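Local structure of formate-dependent phosphoribosylglycinamide formyltransferase (Mycobacterium tuberculosis H37Rv, 6KHR) at residues A44-G49 and I66-V71. The protein is an enzyme of the ATP-grasp superfamily, whose characteristic domain is a nucleotide-binding fold. Residues are numbered along the deposited sequence; the frame is centred on the assembly and turned at random.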
ATOM      1  N   ALA A  44       5.410  -3.045  -3.780  1.00 37.14           N
ATOM      2  CA  ALA A  44       6.311  -2.025  -3.255  1.00 29.39           C
ATOM      3  C   ALA A  44       7.598  -1.971  -4.064  1.00 40.45           C
ATOM      4  O   ALA A  44       8.005  -0.899  -4.518  1.00 44.85           O
ATOM      5  CB  ALA A  44       6.603  -2.286  -1.781  1.00 28.91           C
ATOM      6  N   LEU A  45       8.227  -3.132  -4.289  1.00 37.37           N
ATOM      7  CA  LEU A  45       9.496  -3.168  -5.009  1.00 43.96           C
ATOM      8  C   LEU A  45       9.347  -2.682  -6.442  1.00 56.92           C
ATOM      9  O   LEU A  45      10.322  -2.209  -7.041  1.00 46.55           O
ATOM     10  CB  LEU A  45      10.050  -4.588  -5.017  1.00 36.87           C
ATOM     11  CG  LEU A  45      10.702  -5.080  -3.741  1.00 40.35           C
ATOM     12  CD1 LEU A  45      10.860  -6.578  -3.813  1.00 31.55           C
ATOM     13  CD2 LEU A  45      12.029  -4.398  -3.598  1.00 40.88           C
ATOM     14  N   GLN A  46       8.143  -2.813  -7.016  1.00 53.70           N
ATOM     15  CA  GLN A  46       7.947  -2.407  -8.400  1.00 38.36           C
ATOM     16  C   GLN A  46       7.732  -0.912  -8.506  1.00 33.66           C
ATOM     17  O   GLN A  46       8.114  -0.312  -9.516  1.00 50.00           O
ATOM     18  CB  GLN A  46       6.786  -3.176  -9.018  1.00 38.60           C
ATOM     19  CG  GLN A  46       7.163  -4.596  -9.414  1.00 38.83           C
ATOM     20  CD  GLN A  46       5.945  -5.419  -9.775  1.00 61.55           C
ATOM     21  OE1 GLN A  46       4.817  -4.961  -9.600  1.00 74.11           O
ATOM     22  NE2 GLN A  46       6.160  -6.633 -10.279  1.00 60.75           N
ATOM     23  N   GLY A  47       7.166  -0.296  -7.465  1.00 32.26           N
ATOM     24  CA  GLY A  47       7.092   1.154  -7.425  1.00 32.68           C
ATOM     25  C   GLY A  47       8.464   1.805  -7.377  1.00 42.65           C
ATOM     26  O   GLY A  47       8.647   2.915  -7.882  1.00 40.83           O
ATOM     27  N   LEU A  48       9.439   1.133  -6.768  1.00 46.03           N
ATOM     28  CA  LEU A  48      10.786   1.674  -6.679  1.00 46.54           C
ATOM     29  C   LEU A  48      11.622   1.312  -7.893  1.00 51.69           C
ATOM     30  O   LEU A  48      12.810   1.637  -7.918  1.00 49.33           O
ATOM     31  CB  LEU A  48      11.483   1.176  -5.410  1.00 47.48           C
ATOM     32  CG  LEU A  48      10.949   1.530  -4.022  1.00 38.91           C
ATOM     33  CD1 LEU A  48      11.642   0.696  -2.913  1.00 34.26           C
ATOM     34  CD2 LEU A  48      11.130   3.000  -3.747  1.00 31.58           C
ATOM     35  N   GLY A  49      11.038   0.631  -8.876  1.00 42.14           N
ATOM     36  CA  GLY A  49      11.699   0.398 -10.140  1.00 34.63           C
ATOM     37  C   GLY A  49      12.267  -0.982 -10.371  1.00 38.24           C
ATOM     38  O   GLY A  49      12.973  -1.170 -11.367  1.00 48.67           O
ATOM     39  N   ILE A  66       1.029 -10.772 -10.121  1.00 71.43           N
ATOM     40  CA  ILE A  66       1.499  -9.436 -10.459  1.00 75.10           C
ATOM     41  C   ILE A  66       3.003  -9.362 -10.579  1.00 67.90           C
ATOM     42  O   ILE A  66       3.535  -8.292 -10.901  1.00 73.61           O
ATOM     43  CB  ILE A  66       0.985  -8.388  -9.454  1.00 90.10           C
ATOM     44  CG1 ILE A  66       1.739  -8.486  -8.124  1.00 81.35           C
ATOM     45  CG2 ILE A  66      -0.542  -8.514  -9.286  1.00102.40           C
ATOM     46  CD1 ILE A  66       2.774  -7.388  -7.933  1.00 83.64           C
ATOM     47  N   ALA A  67       3.709 -10.462 -10.347  1.00 66.29           N
ATOM     48  CA  ALA A  67       5.149 -10.444 -10.530  1.00 67.51           C
ATOM     49  C   ALA A  67       5.498 -10.319 -12.012  1.00 71.98           C
ATOM     50  O   ALA A  67       4.675 -10.559 -12.902  1.00 69.15           O
ATOM     51  CB  ALA A  67       5.790 -11.707  -9.950  1.00 65.18           C
ATOM     52  N   ASP A  68       6.751  -9.921 -12.259  1.00 69.56           N
ATOM     53  CA  ASP A  68       7.289  -9.851 -13.608  1.00 62.25           C
ATOM     54  C   ASP A  68       7.646 -11.226 -14.150  1.00 68.32           C
ATOM     55  O   ASP A  68       7.549 -11.460 -15.357  1.00 75.99           O
ATOM     56  CB  ASP A  68       8.537  -8.968 -13.630  1.00 64.95           C
ATOM     57  CG  ASP A  68       8.305  -7.614 -13.003  1.00 72.84           C
ATOM     58  OD1 ASP A  68       7.577  -6.796 -13.610  1.00 82.85           O
ATOM     59  OD2 ASP A  68       8.836  -7.376 -11.894  1.00 71.57           O
ATOM     60  N   GLN A  69       8.090 -12.128 -13.287  1.00 77.20           N
ATOM     61  CA  GLN A  69       8.456 -13.473 -13.702  1.00 67.43           C
ATOM     62  C   GLN A  69       8.055 -14.429 -12.596  1.00 66.66           C
ATOM     63  O   GLN A  69       8.313 -14.161 -11.419  1.00 72.17           O
ATOM     64  CB  GLN A  69       9.949 -13.569 -13.994  1.00 62.66           C
ATOM     65  CG  GLN A  69      10.379 -14.906 -14.522  1.00 84.71           C
ATOM     66  CD  GLN A  69      11.793 -14.857 -15.042  1.00103.36           C
ATOM     67  OE1 GLN A  69      12.464 -13.828 -14.939  1.00109.58           O
ATOM     68  NE2 GLN A  69      12.259 -15.967 -15.611  1.00103.12           N
ATOM     69  N   SER A  70       7.388 -15.514 -12.970  1.00 64.32           N
ATOM     70  CA  SER A  70       6.920 -16.518 -12.028  1.00 64.75           C
ATOM     71  C   SER A  70       7.732 -17.792 -12.209  1.00 74.99           C
ATOM     72  O   SER A  70       8.143 -18.131 -13.325  1.00 77.41           O
ATOM     73  CB  SER A  70       5.426 -16.806 -12.216  1.00 70.79           C
ATOM     74  OG  SER A  70       4.640 -15.678 -11.852  1.00 79.79           O
ATOM     75  N   VAL A  71       7.980 -18.477 -11.105  1.00 76.89           N
ATOM     76  CA  VAL A  71       8.778 -19.689 -11.110  1.00 78.90           C
ATOM     77  C   VAL A  71       8.171 -20.657 -10.109  1.00 77.99           C
ATOM     78  O   VAL A  71       7.782 -20.262  -9.009  1.00 79.24           O
ATOM     79  CB  VAL A  71      10.263 -19.399 -10.787  1.00 84.48           C
ATOM     80  CG1 VAL A  71      11.037 -20.696 -10.623  1.00 82.49           C
ATOM     81  CG2 VAL A  71      10.894 -18.561 -11.895  1.00 87.85           C
TER
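Gln46 reaches Ile66 and Asp68 with a side chain whose CG lies beside the backbone N (chi1 -78°) and whose carbons then run extended, carrying the amide clear of the last turn of helix 36-47. The carboxylate of Asp68 approaches from the opposite direction. Both hydrogen bonds between the segments start at Gln46 NE2. The one from Gln46 NE2 to Ile66 O spans 3.2 Å. It is nearly straight at the hydrogen (172°); the carbonyl oxygen lies in the amide plane, whereas NE2 is tilted from the carbonyl plane. The second, from Gln46 NE2 to Asp68 OD2, is equally long at 3.2 Å. It is more bent (147°), and NE2 stands above the carboxylate plane. The other end of the amide, Gln46 OE1, lies 3.6 Å from Ile66 CD1 and receives a weak hydrogen bond from Arg39 of the second subunit. Two acceptors at NE2 and this donor at OE1 are consistent with the modelled amide orientation and would hold it.

In the fold, the parallel strands 28-32 and 51-56 joined by helix 36-47 form a beta-alpha-beta crossover in a Rossmann-like sheet (order 3-2-1-4-5), as in the N-terminal region of ATP-grasp relatives; strand 69-72 forms one edge within the chain. Strand 51-56 and a short helix lie between the segments in sequence, and 51-56 pairs with 69-72 through backbone bonds of Gln69 and Val71. The stronger partner of Asp68 OD2 is Val52 N of strand 51-56; the bond from Gln46 comes in addition, so one carboxylate oxygen ties the helix end to the neighbouring strand. The helix closes in a Schellman motif at Gly49, which has positive phi, with two backbone bonds back into the last turn, one of them Gly49 N to Gln46 O at 3.1 Å.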